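Local coordinates for pesticidal crystal protein Cry4Aa (Bacillus thuringiensis, PDB 2C9K) that binds to midgut epithelial cells of insects and promotes their colloid-osmotic lysis, acting as a pore-forming toxin against mosquito larvae, at residues I466-T471 with F515-F520; K507-H512 with N582-L587; G543-G548 with E576-P581. All coordinates share one frame; numbering follows the deposited sequence.

Overall arrangement
The three contacts illustrate how a β-sandwich is held together from several directions, here in the C-terminal domain of the toxin. Interaction 2 pairs two strands within one sheet, interaction 3 reaches from that sheet to strand 577-579 of the other, and interaction 1 lays a loop against strand 517-527, the neighbour of 577-579. Their centres lie about 13 Å (1 and 2), 11 Å (1 and 3) and 10 Å (2 and 3) apart. His-512 joins all three: its NE2 is 2.5 Å from Tyr-519 OH of interaction 1, while its ND1 is 3.0 Å from Ala-580 O of interaction 3. Between interactions 1 and 3, Tyr-519 N stands 2.7 Å from Val-577 O.

Interaction 1: I466-T471 with F515-F520; sequences IYTHLT and FQQSYF
Ile-466 brings its CG2 methyl obliquely up to Tyr-519, 3.7 Å from CE2. With CG1 beside the backbone N (chi1 -65°), this methyl is anti to that nitrogen and is the branch that meets the tyrosine, while Phe-607 of strand 600-609 packs against both residues. Tyr-467, whose side chain leaves the backbone away from the strand, offers its carbonyl: the O lies in the plane of the Tyr-519 ring, at its edge, 3.0 Å from OH. The same hydroxyl is hydrogen-bonded with His-512 NE2. Thr-468 carries much of the contact. Its CB and CG2 lie against Gln-517 CB and CG, and the same methyl is 4.1 Å from Phe-515 CB. The Gln-517 chain bends at chi2 (-71°), which places CD; the amide then gives a 2.8 Å hydrogen bond from NE2 to Thr-468 O, in the carbonyl plane on a lone pair. OE1 accepts from Ser-518 N, which comes from above its plane; bonds at both ends are consistent with this turn of the amide. Two successive carbonyls are thus met by side chains of strand 517-527, tying the irregular loop between strands 450-457 and 471-475 to a sheet of the C-terminal domain.

Interaction 2: K507-H512 with N582-L587; sequences KITCQH and NQNISL
Cys-510 and Ile-585 face each other across an antiparallel pair of strands and exchange two backbone hydrogen bonds, Ile-585 N to Cys-510 O (2.6 Å) and Cys-510 N to Ile-585 O. Ile-508 and Leu-587 form the next hydrogen-bonded pair, with Leu-587 N 2.8 Å from Ile-508 O. Further along, His-512 N gives a nearly straight bond to Gln-583 O at 3.1 Å. Weaker CA-H...O contacts supplement these, among them Thr-509 CA to Ile-585 O, 3.3 Å, and Asn-582 CA to His-512 O.

Apolar contact falls on the face carrying Ile-508, Cys-510, Ile-585 and Leu-587. Ile-508 and Leu-587 lie side by side pointing the same way, CG2 to CB at 4.0 Å. The Cys-510 thiol, beside the backbone N (chi1 -52°), leans diagonally on Leu-587 CD2 at 4.2 Å. Ile-585 CD1 meets the CB of His-512, whose ring also packs on Phe-579 and Tyr-519.

Polar side chains take the opposite face. There Thr-509 and Asn-584 cross obliquely, the Thr-509 CG2 methyl 3.8 Å from Asn-584 OD1; Thr-509 OG1 turns to Asn-480 ND2.

Neighbouring strands complete the setting: Leu-587 touches Leu-539 and Ile-541 within its own sheet and Ile-605 and Phe-607 of the other. An apolar face turned to the other sheet, with polar residues on the far face, suits a sheet of a β-sandwich, here in the C-terminal domain of a three-domain Cry toxin.

Interaction 3: G543-G548 with E576-P581; sequences GVAELG and EVKFAP
Lys-578 reaches across to Val-544 and links the two sheets of the C-terminal β-sandwich near their edge: strand 545-550 borders one sheet and strand 577-579 belongs to the other. The axes of strands 545-548 and 577-579 come no closer than 8.7 Å, with their directions 140° apart, too far for backbone pairing, so side chains do the joining.

The lysine starts from a CB that leaves its strand to one side of the partner, near Ser-518. CG stands between the backbone N and the carbonyl carbon (chi1 58°), and the turn at chi2 (-71°) carries CD round toward Val-544. A further bend at chi3 places CE beside the valine's CG1 methyl, at 3.4 Å, the two side chains sliding past each other in opposite directions. At the tip, NZ gives a 3.0 Å hydrogen bond to Val-544 O, approaching from well above the carbonyl plane. A probably charged amine thus finds a backbone oxygen where the chain is irregular, for Val-544 and Ala-545 both face Ile-541 in a classic β-bulge.

Next to the lysine lies an apolar cluster. Val-544 CG1, anti to the backbone N, lies 3.7 Å from Val-577 CB and 4.0 Å from Phe-579 CE2. Val-577 CG1 in turn meets Ala-545 CB at 3.8 Å. Leu-547 crosses Val-577 at about a right angle, with its CD1 methyl 4.1 Å from Val-577 CG1.

Interaction 1: I466-T471 with F515-F520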
ATOM      1  N   ILE A 466       1.014  14.811  13.846  1.00 22.62           N
ATOM      2  CA  ILE A 466       1.102  13.990  15.033  1.00 19.97           C
ATOM      3  C   ILE A 466      -0.169  14.300  15.797  1.00 20.10           C
ATOM      4  O   ILE A 466      -0.413  15.450  16.158  1.00 21.37           O
ATOM      5  CB  ILE A 466       2.358  14.369  15.850  1.00 18.33           C
ATOM      6  CG1 ILE A 466       3.604  14.022  15.020  1.00 19.90           C
ATOM      7  CG2 ILE A 466       2.358  13.650  17.192  1.00 14.84           C
ATOM      8  CD1 ILE A 466       4.930  14.379  15.632  1.00 18.48           C
ATOM      9  N   TYR A 467      -0.996  13.286  16.008  0.50 18.87           N
ATOM     10  CA  TYR A 467      -2.240  13.481  16.722  0.50 18.68           C
ATOM     11  C   TYR A 467      -2.039  13.328  18.219  0.50 19.77           C
ATOM     12  O   TYR A 467      -1.028  12.797  18.673  0.50 18.97           O
ATOM     13  CB  TYR A 467      -3.298  12.505  16.211  0.50 19.10           C
ATOM     14  CG  TYR A 467      -3.564  12.642  14.725  1.00 19.50           C
ATOM     15  CD1 TYR A 467      -2.912  11.826  13.800  1.00 18.39           C
ATOM     16  CD2 TYR A 467      -4.442  13.617  14.246  1.00 19.52           C
ATOM     17  CE1 TYR A 467      -3.129  11.979  12.438  1.00 21.16           C
ATOM     18  CE2 TYR A 467      -4.665  13.786  12.888  1.00 20.77           C
ATOM     19  CZ  TYR A 467      -4.009  12.965  11.984  1.00 22.91           C
ATOM     20  OH  TYR A 467      -4.229  13.138  10.631  1.00 24.46           O
ATOM     21  N   THR A 468      -3.017  13.793  18.983  1.00 22.65           N
ATOM     22  CA  THR A 468      -2.951  13.755  20.442  1.00 23.07           C
ATOM     23  C   THR A 468      -3.893  12.773  21.120  1.00 22.81           C
ATOM     24  O   THR A 468      -3.752  12.516  22.310  1.00 24.23           O
ATOM     25  CB  THR A 468      -3.278  15.136  21.025  1.00 23.42           C
ATOM     26  OG1 THR A 468      -4.631  15.472  20.695  1.00 26.21           O
ATOM     27  CG2 THR A 468      -2.353  16.193  20.457  1.00 23.03           C
ATOM     28  N   HIS A 469      -4.857  12.241  20.374  1.00 23.69           N
ATOM     29  CA  HIS A 469      -5.849  11.329  20.936  1.00 23.02           C
ATOM     30  C   HIS A 469      -5.684   9.874  20.536  1.00 24.13           C
ATOM     31  O   HIS A 469      -6.628   9.087  20.648  1.00 28.51           O
ATOM     32  CB  HIS A 469      -7.256  11.788  20.551  1.00 21.01           C
ATOM     33  CG  HIS A 469      -7.568  11.618  19.096  1.00 22.16           C
ATOM     34  ND1 HIS A 469      -6.854  12.248  18.101  1.00 23.22           N
ATOM     35  CD2 HIS A 469      -8.502  10.866  18.469  1.00 22.90           C
ATOM     36  CE1 HIS A 469      -7.331  11.891  16.923  1.00 23.00           C
ATOM     37  NE2 HIS A 469      -8.331  11.052  17.118  1.00 23.28           N
ATOM     38  N   LEU A 470      -4.504   9.514  20.054  1.00 22.41           N
ATOM     39  CA  LEU A 470      -4.240   8.140  19.663  1.00 21.28           C
ATOM     40  C   LEU A 470      -2.796   8.005  19.185  1.00 22.34           C
ATOM     41  O   LEU A 470      -2.091   8.996  19.027  1.00 22.97           O
ATOM     42  CB  LEU A 470      -5.220   7.702  18.570  1.00 20.34           C
ATOM     43  CG  LEU A 470      -4.909   8.000  17.101  1.00 22.81           C
ATOM     44  CD1 LEU A 470      -6.045   7.480  16.247  1.00 21.98           C
ATOM     45  CD2 LEU A 470      -4.708   9.484  16.882  1.00 24.61           C
ATOM     46  N   THR A 471      -2.349   6.777  18.969  1.00 23.77           N
ATOM     47  CA  THR A 471      -0.987   6.548  18.523  1.00 24.97           C
ATOM     48  C   THR A 471      -0.835   6.916  17.064  1.00 26.78           C
ATOM     49  O   THR A 471      -1.597   6.458  16.210  1.00 29.34           O
ATOM     50  CB  THR A 471      -0.576   5.077  18.711  1.00 24.33           C
ATOM     51  OG1 THR A 471      -0.491   4.784  20.111  1.00 26.14           O
ATOM     52  CG2 THR A 471       0.771   4.805  18.054  1.00 23.29           C
ATOM     53  N   PHE A 515      -3.124  21.332  19.301  1.00 26.32           N
ATOM     54  CA  PHE A 515      -3.289  21.123  20.736  1.00 27.05           C
ATOM     55  C   PHE A 515      -1.942  20.994  21.435  1.00 26.58           C
ATOM     56  O   PHE A 515      -0.890  21.150  20.823  1.00 26.33           O
ATOM     57  CB  PHE A 515      -4.127  19.867  21.013  1.00 25.46           C
ATOM     58  CG  PHE A 515      -5.459  19.873  20.342  1.00 25.30           C
ATOM     59  CD1 PHE A 515      -5.581  19.497  19.011  1.00 27.20           C
ATOM     60  CD2 PHE A 515      -6.592  20.283  21.026  1.00 24.81           C
ATOM     61  CE1 PHE A 515      -6.817  19.530  18.367  1.00 28.11           C
ATOM     62  CE2 PHE A 515      -7.835  20.324  20.391  1.00 26.30           C
ATOM     63  CZ  PHE A 515      -7.947  19.947  19.061  1.00 27.44           C
ATOM     64  N   GLN A 516      -1.992  20.713  22.729  1.00 26.96           N
ATOM     65  CA  GLN A 516      -0.790  20.539  23.521  1.00 27.46           C
ATOM     66  C   GLN A 516      -0.739  19.099  24.007  1.00 26.89           C
ATOM     67  O   GLN A 516      -1.743  18.569  24.458  1.00 28.08           O
ATOM     68  CB  GLN A 516      -0.813  21.483  24.709  1.00 28.99           C
ATOM     69  CG  GLN A 516       0.314  21.262  25.673  1.00 34.38           C
ATOM     70  CD  GLN A 516       0.834  22.558  26.208  1.00 38.05           C
ATOM     71  OE1 GLN A 516       1.384  23.373  25.457  1.00 39.27           O
ATOM     72  NE2 GLN A 516       0.660  22.776  27.511  1.00 39.56           N
ATOM     73  N   GLN A 517       0.425  18.467  23.917  1.00 26.03           N
ATOM     74  CA  GLN A 517       0.548  17.087  24.351  1.00 26.97           C
ATOM     75  C   GLN A 517       1.963  16.655  24.686  1.00 28.50           C
ATOM     76  O   GLN A 517       2.945  17.268  24.241  1.00 29.59           O
ATOM     77  CB  GLN A 517       0.018  16.148  23.270  1.00 28.18           C
ATOM     78  CG  GLN A 517      -1.379  15.647  23.518  1.00 30.42           C
ATOM     79  CD  GLN A 517      -1.463  14.647  24.654  1.00 27.93           C
ATOM     80  OE1 GLN A 517      -0.834  14.812  25.701  1.00 26.21           O
ATOM     81  NE2 GLN A 517      -2.266  13.613  24.459  1.00 27.56           N
ATOM     82  N   SER A 518       2.049  15.592  25.483  1.00 27.01           N
ATOM     83  CA  SER A 518       3.319  14.995  25.857  1.00 26.52           C
ATOM     84  C   SER A 518       3.284  13.610  25.228  1.00 25.45           C
ATOM     85  O   SER A 518       2.213  13.029  25.064  1.00 25.25           O
ATOM     86  CB  SER A 518       3.459  14.888  27.375  1.00 27.67           C
ATOM     87  OG  SER A 518       4.077  16.049  27.907  1.00 29.90           O
ATOM     88  N   TYR A 519       4.443  13.084  24.858  1.00 24.22           N
ATOM     89  CA  TYR A 519       4.478  11.773  24.233  1.00 23.56           C
ATOM     90  C   TYR A 519       5.692  10.975  24.642  1.00 23.12           C
ATOM     91  O   TYR A 519       6.496  11.390  25.471  1.00 23.50           O
ATOM     92  CB  TYR A 519       4.545  11.895  22.701  1.00 22.98           C
ATOM     93  CG  TYR A 519       3.463  12.698  22.039  1.00 21.69           C
ATOM     94  CD1 TYR A 519       3.460  14.096  22.105  1.00 21.82           C
ATOM     95  CD2 TYR A 519       2.440  12.064  21.336  1.00 20.56           C
ATOM     96  CE1 TYR A 519       2.455  14.850  21.485  1.00 21.42           C
ATOM     97  CE2 TYR A 519       1.429  12.801  20.712  1.00 22.20           C
ATOM     98  CZ  TYR A 519       1.442  14.194  20.793  1.00 22.71           C
ATOM     99  OH  TYR A 519       0.436  14.916  20.195  1.00 21.98           O
ATOM    100  N   PHE A 520       5.786   9.805  24.030  1.00 21.44           N
ATOM    101  CA  PHE A 520       6.919   8.912  24.159  1.00 21.75           C
ATOM    102  C   PHE A 520       7.061   8.574  22.684  1.00 21.04           C
ATOM    103  O   PHE A 520       6.068   8.259  22.031  1.00 22.56           O
ATOM    104  CB  PHE A 520       6.584   7.649  24.974  1.00 21.49           C
ATOM    105  CG  PHE A 520       6.690   7.847  26.462  1.00 22.66           C
ATOM    106  CD1 PHE A 520       5.663   7.441  27.310  1.00 21.88           C
ATOM    107  CD2 PHE A 520       7.789   8.508  27.011  1.00 24.01           C
ATOM    108  CE1 PHE A 520       5.724   7.699  28.675  1.00 21.54           C
ATOM    109  CE2 PHE A 520       7.856   8.772  28.385  1.00 22.92           C
ATOM    110  CZ  PHE A 520       6.819   8.368  29.213  1.00 22.06           C
TER

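Interaction 2: K507-H512 with N582-L587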
ATOM      1  N   LYS A 507      16.477  12.737   8.708  1.00 23.68           N
ATOM      2  CA  LYS A 507      15.517  13.600   9.394  1.00 22.43           C
ATOM      3  C   LYS A 507      14.127  13.659   8.782  1.00 22.97           C
ATOM      4  O   LYS A 507      13.958  13.869   7.584  1.00 24.91           O
ATOM      5  CB  LYS A 507      16.065  15.019   9.498  1.00 21.19           C
ATOM      6  CG  LYS A 507      15.105  16.014  10.143  1.00 20.09           C
ATOM      7  CD  LYS A 507      14.407  16.878   9.109  1.00 17.00           C
ATOM      8  CE  LYS A 507      15.390  17.775   8.410  1.00 17.17           C
ATOM      9  NZ  LYS A 507      14.815  18.305   7.153  1.00 20.49           N
ATOM     10  N   ILE A 508      13.123  13.465   9.620  1.00 22.61           N
ATOM     11  CA  ILE A 508      11.753  13.536   9.166  1.00 22.85           C
ATOM     12  C   ILE A 508      11.173  14.757   9.885  1.00 24.41           C
ATOM     13  O   ILE A 508      11.480  14.996  11.062  1.00 25.82           O
ATOM     14  CB  ILE A 508      10.991  12.220   9.509  1.00 22.48           C
ATOM     15  CG1 ILE A 508       9.590  12.516  10.024  1.00 22.57           C
ATOM     16  CG2 ILE A 508      11.756  11.422  10.525  1.00 25.72           C
ATOM     17  CD1 ILE A 508       8.633  12.913   8.958  1.00 23.53           C
ATOM     18  N   THR A 509      10.377  15.547   9.165  1.00 23.16           N
ATOM     19  CA  THR A 509       9.757  16.746   9.725  1.00 21.65           C
ATOM     20  C   THR A 509       8.270  16.517   9.995  1.00 20.21           C
ATOM     21  O   THR A 509       7.544  16.038   9.131  1.00 18.41           O
ATOM     22  CB  THR A 509       9.906  17.927   8.762  1.00 22.67           C
ATOM     23  OG1 THR A 509      11.276  18.042   8.371  1.00 24.87           O
ATOM     24  CG2 THR A 509       9.474  19.221   9.433  1.00 22.93           C
ATOM     25  N   CYS A 510       7.818  16.867  11.193  1.00 20.78           N
ATOM     26  CA  CYS A 510       6.414  16.675  11.560  1.00 22.53           C
ATOM     27  C   CYS A 510       5.737  17.964  11.986  1.00 22.68           C
ATOM     28  O   CYS A 510       6.384  18.882  12.486  1.00 23.32           O
ATOM     29  CB  CYS A 510       6.293  15.668  12.701  1.00 21.22           C
ATOM     30  SG  CYS A 510       7.140  14.124  12.390  1.00 26.24           S
ATOM     31  N   GLN A 511       4.428  18.022  11.784  1.00 23.08           N
ATOM     32  CA  GLN A 511       3.642  19.182  12.160  1.00 25.17           C
ATOM     33  C   GLN A 511       2.678  18.690  13.231  1.00 25.00           C
ATOM     34  O   GLN A 511       1.897  17.771  12.991  1.00 24.31           O
ATOM     35  CB  GLN A 511       2.874  19.707  10.951  1.00 29.36           C
ATOM     36  CG  GLN A 511       2.208  21.059  11.173  1.00 36.15           C
ATOM     37  CD  GLN A 511       1.509  21.586   9.922  1.00 38.55           C
ATOM     38  OE1 GLN A 511       2.126  21.733   8.863  1.00 40.94           O
ATOM     39  NE2 GLN A 511       0.219  21.878  10.044  1.00 38.61           N
ATOM     40  N   HIS A 512       2.744  19.283  14.419  1.00 23.90           N
ATOM     41  CA  HIS A 512       1.874  18.858  15.502  1.00 23.23           C
ATOM     42  C   HIS A 512       0.444  19.342  15.285  1.00 24.49           C
ATOM     43  O   HIS A 512       0.202  20.249  14.483  1.00 24.90           O
ATOM     44  CB  HIS A 512       2.392  19.384  16.844  1.00 19.98           C
ATOM     45  CG  HIS A 512       1.801  18.687  18.028  1.00 19.96           C
ATOM     46  ND1 HIS A 512       1.374  19.358  19.155  1.00 21.45           N
ATOM     47  CD2 HIS A 512       1.556  17.376  18.260  1.00 20.01           C
ATOM     48  CE1 HIS A 512       0.891  18.491  20.027  1.00 19.61           C
ATOM     49  NE2 HIS A 512       0.990  17.281  19.507  1.00 19.96           N
ATOM     50  N   ASN A 582       0.347  23.143  16.606  1.00 22.46           N
ATOM     51  CA  ASN A 582       0.865  23.430  15.271  1.00 24.86           C
ATOM     52  C   ASN A 582       2.366  23.671  15.217  1.00 25.31           C
ATOM     53  O   ASN A 582       2.847  24.360  14.323  1.00 27.32           O
ATOM     54  CB  ASN A 582       0.151  24.652  14.706  1.00 23.87           C
ATOM     55  CG  ASN A 582      -1.245  24.781  15.239  1.00 25.57           C
ATOM     56  OD1 ASN A 582      -2.043  23.856  15.131  1.00 27.29           O
ATOM     57  ND2 ASN A 582      -1.547  25.923  15.835  1.00 26.30           N
ATOM     58  N   GLN A 583       3.105  23.103  16.161  1.00 24.41           N
ATOM     59  CA  GLN A 583       4.546  23.282  16.190  1.00 23.59           C
ATOM     60  C   GLN A 583       5.246  22.473  15.111  1.00 23.21           C
ATOM     61  O   GLN A 583       5.009  21.273  14.982  1.00 25.15           O
ATOM     62  CB  GLN A 583       5.085  22.892  17.567  1.00 23.65           C
ATOM     63  CG  GLN A 583       6.584  22.683  17.611  1.00 24.80           C
ATOM     64  CD  GLN A 583       7.098  22.439  19.016  1.00 26.13           C
ATOM     65  OE1 GLN A 583       6.401  21.874  19.858  1.00 27.98           O
ATOM     66  NE2 GLN A 583       8.331  22.848  19.270  1.00 27.26           N
ATOM     67  N   ASN A 584       6.097  23.127  14.327  1.00 22.61           N
ATOM     68  CA  ASN A 584       6.840  22.420  13.288  1.00 22.87           C
ATOM     69  C   ASN A 584       7.971  21.685  14.021  1.00 22.45           C
ATOM     70  O   ASN A 584       8.733  22.286  14.776  1.00 21.12           O
ATOM     71  CB  ASN A 584       7.405  23.401  12.259  1.00 24.70           C
ATOM     72  CG  ASN A 584       7.950  22.702  11.024  1.00 27.94           C
ATOM     73  OD1 ASN A 584       7.197  22.114  10.247  1.00 28.95           O
ATOM     74  ND2 ASN A 584       9.265  22.765  10.837  1.00 29.49           N
ATOM     75  N   ILE A 585       8.070  20.382  13.805  1.00 22.05           N
ATOM     76  CA  ILE A 585       9.065  19.580  14.497  1.00 22.45           C
ATOM     77  C   ILE A 585      10.102  18.956  13.588  1.00 22.03           C
ATOM     78  O   ILE A 585       9.772  18.457  12.520  1.00 24.13           O
ATOM     79  CB  ILE A 585       8.376  18.447  15.268  1.00 23.00           C
ATOM     80  CG1 ILE A 585       7.244  19.025  16.131  1.00 23.28           C
ATOM     81  CG2 ILE A 585       9.387  17.701  16.110  1.00 21.87           C
ATOM     82  CD1 ILE A 585       6.292  17.979  16.664  1.00 20.81           C
ATOM     83  N   SER A 586      11.356  18.990  14.023  1.00 21.64           N
ATOM     84  CA  SER A 586      12.456  18.385  13.278  1.00 22.37           C
ATOM     85  C   SER A 586      12.886  17.130  14.028  1.00 21.38           C
ATOM     86  O   SER A 586      13.251  17.193  15.200  1.00 20.84           O
ATOM     87  CB  SER A 586      13.647  19.337  13.176  1.00 23.70           C
ATOM     88  OG  SER A 586      13.308  20.489  12.441  1.00 26.72           O
ATOM     89  N   LEU A 587      12.819  15.992  13.353  1.00 20.20           N
ATOM     90  CA  LEU A 587      13.198  14.734  13.962  1.00 19.85           C
ATOM     91  C   LEU A 587      14.504  14.254  13.328  1.00 19.39           C
ATOM     92  O   LEU A 587      14.512  13.562  12.303  1.00 17.04           O
ATOM     93  CB  LEU A 587      12.074  13.706  13.775  1.00 21.75           C
ATOM     94  CG  LEU A 587      11.272  13.272  15.016  1.00 23.34           C
ATOM     95  CD1 LEU A 587      10.657  14.468  15.713  1.00 20.57           C
ATOM     96  CD2 LEU A 587      10.182  12.295  14.599  1.00 24.52           C
TER

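Interaction 3: G543-G548 with E576-P581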
ATOM      1  N   GLY A 543      15.034  22.272  20.372  1.00 26.01           N
ATOM      2  CA  GLY A 543      14.073  23.002  21.167  1.00 26.07           C
ATOM      3  C   GLY A 543      13.126  22.145  21.978  1.00 27.32           C
ATOM      4  O   GLY A 543      12.310  22.688  22.720  1.00 30.93           O
ATOM      5  N   VAL A 544      13.216  20.822  21.869  1.00 27.47           N
ATOM      6  CA  VAL A 544      12.311  19.953  22.628  1.00 27.33           C
ATOM      7  C   VAL A 544      12.976  18.894  23.527  1.00 28.46           C
ATOM      8  O   VAL A 544      12.781  18.895  24.740  1.00 28.30           O
ATOM      9  CB  VAL A 544      11.317  19.226  21.685  1.00 26.35           C
ATOM     10  CG1 VAL A 544      10.420  18.305  22.486  1.00 24.00           C
ATOM     11  CG2 VAL A 544      10.486  20.237  20.919  1.00 24.86           C
ATOM     12  N   ALA A 545      13.751  17.986  22.946  1.00 28.94           N
ATOM     13  CA  ALA A 545      14.377  16.949  23.760  1.00 30.22           C
ATOM     14  C   ALA A 545      15.595  16.316  23.109  1.00 30.87           C
ATOM     15  O   ALA A 545      15.960  16.647  21.978  1.00 31.00           O
ATOM     16  CB  ALA A 545      13.352  15.863  24.093  1.00 26.56           C
ATOM     17  N   GLU A 546      16.223  15.406  23.848  1.00 30.99           N
ATOM     18  CA  GLU A 546      17.387  14.686  23.358  1.00 31.55           C
ATOM     19  C   GLU A 546      17.253  13.237  23.805  1.00 30.67           C
ATOM     20  O   GLU A 546      17.628  12.886  24.914  1.00 31.68           O
ATOM     21  CB  GLU A 546      18.668  15.278  23.928  1.00 32.64           C
ATOM     22  CG  GLU A 546      19.895  14.783  23.218  1.00 38.62           C
ATOM     23  CD  GLU A 546      20.034  15.388  21.830  1.00 42.52           C
ATOM     24  OE1 GLU A 546      20.795  14.833  21.006  1.00 44.41           O
ATOM     25  OE2 GLU A 546      19.390  16.428  21.569  1.00 43.68           O
ATOM     26  N   LEU A 547      16.716  12.394  22.939  1.00 29.45           N
ATOM     27  CA  LEU A 547      16.526  10.997  23.281  1.00 27.83           C
ATOM     28  C   LEU A 547      17.596  10.096  22.680  1.00 27.93           C
ATOM     29  O   LEU A 547      18.143  10.383  21.621  1.00 28.14           O
ATOM     30  CB  LEU A 547      15.150  10.539  22.807  1.00 27.74           C
ATOM     31  CG  LEU A 547      13.949  11.401  23.205  1.00 26.59           C
ATOM     32  CD1 LEU A 547      14.021  12.759  22.514  1.00 26.47           C
ATOM     33  CD2 LEU A 547      12.672  10.679  22.804  1.00 26.33           C
ATOM     34  N   GLY A 548      17.892   9.001  23.367  1.00 27.56           N
ATOM     35  CA  GLY A 548      18.893   8.076  22.877  1.00 27.99           C
ATOM     36  C   GLY A 548      18.665   6.699  23.459  1.00 29.51           C
ATOM     37  O   GLY A 548      18.132   6.568  24.561  1.00 30.13           O
ATOM     38  N   GLU A 576      10.407  11.863  27.824  1.00 41.73           N
ATOM     39  CA  GLU A 576       9.228  12.278  27.078  1.00 41.57           C
ATOM     40  C   GLU A 576       9.386  13.655  26.446  1.00 40.65           C
ATOM     41  O   GLU A 576      10.238  14.451  26.839  1.00 41.35           O
ATOM     42  CB  GLU A 576       7.990  12.267  27.977  1.00 42.66           C
ATOM     43  CG  GLU A 576       8.104  13.103  29.238  1.00 45.08           C
ATOM     44  CD  GLU A 576       6.800  13.143  30.016  1.00 47.29           C
ATOM     45  OE1 GLU A 576       5.885  13.897  29.607  1.00 47.78           O
ATOM     46  OE2 GLU A 576       6.682  12.408  31.024  1.00 48.61           O
ATOM     47  N   VAL A 577       8.545  13.927  25.461  1.00 38.87           N
ATOM     48  CA  VAL A 577       8.578  15.189  24.755  1.00 36.15           C
ATOM     49  C   VAL A 577       7.192  15.852  24.789  1.00 36.06           C
ATOM     50  O   VAL A 577       6.164  15.186  24.943  1.00 36.12           O
ATOM     51  CB  VAL A 577       9.009  14.954  23.301  1.00 35.23           C
ATOM     52  CG1 VAL A 577      10.147  13.949  23.263  1.00 32.34           C
ATOM     53  CG2 VAL A 577       7.835  14.445  22.481  1.00 35.74           C
ATOM     54  N   LYS A 578       7.175  17.170  24.661  1.00 34.03           N
ATOM     55  CA  LYS A 578       5.931  17.913  24.659  1.00 32.94           C
ATOM     56  C   LYS A 578       5.963  18.879  23.485  1.00 31.03           C
ATOM     57  O   LYS A 578       6.941  19.605  23.287  1.00 30.40           O
ATOM     58  CB  LYS A 578       5.741  18.674  25.977  1.00 35.58           C
ATOM     59  CG  LYS A 578       6.843  19.669  26.340  1.00 39.61           C
ATOM     60  CD  LYS A 578       8.152  18.970  26.756  1.00 41.89           C
ATOM     61  CE  LYS A 578       9.136  18.813  25.595  1.00 41.12           C
ATOM     62  NZ  LYS A 578      10.254  17.891  25.938  1.00 38.92           N
ATOM     63  N   PHE A 579       4.890  18.869  22.699  1.00 27.59           N
ATOM     64  CA  PHE A 579       4.784  19.733  21.536  1.00 24.02           C
ATOM     65  C   PHE A 579       3.648  20.739  21.716  1.00 22.05           C
ATOM     66  O   PHE A 579       2.604  20.419  22.282  1.00 21.73           O
ATOM     67  CB  PHE A 579       4.530  18.885  20.290  1.00 23.81           C
ATOM     68  CG  PHE A 579       5.573  17.832  20.043  1.00 25.03           C
ATOM     69  CD1 PHE A 579       5.217  16.490  19.960  1.00 24.85           C
ATOM     70  CD2 PHE A 579       6.905  18.179  19.846  1.00 25.57           C
ATOM     71  CE1 PHE A 579       6.171  15.515  19.679  1.00 23.52           C
ATOM     72  CE2 PHE A 579       7.863  17.206  19.562  1.00 24.42           C
ATOM     73  CZ  PHE A 579       7.492  15.874  19.479  1.00 22.71           C
ATOM     74  N   ALA A 580       3.862  21.961  21.242  0.50 19.20           N
ATOM     75  CA  ALA A 580       2.849  22.994  21.340  0.50 17.25           C
ATOM     76  C   ALA A 580       1.978  22.880  20.099  0.50 17.35           C
ATOM     77  O   ALA A 580       2.324  22.179  19.158  0.50 15.86           O
ATOM     78  CB  ALA A 580       3.498  24.368  21.414  0.50 14.69           C
ATOM     79  N   PRO A 581       0.831  23.570  20.085  1.00 19.05           N
ATOM     80  CA  PRO A 581      -0.089  23.537  18.947  1.00 20.33           C
ATOM     81  C   PRO A 581       0.539  23.960  17.634  1.00 20.88           C
ATOM     82  O   PRO A 581       1.182  25.000  17.556  1.00 21.76           O
ATOM     83  CB  PRO A 581      -1.197  24.490  19.379  1.00 20.27           C
ATOM     84  CG  PRO A 581      -1.213  24.319  20.871  1.00 18.99           C
ATOM     85  CD  PRO A 581       0.256  24.356  21.190  1.00 19.13           C
TER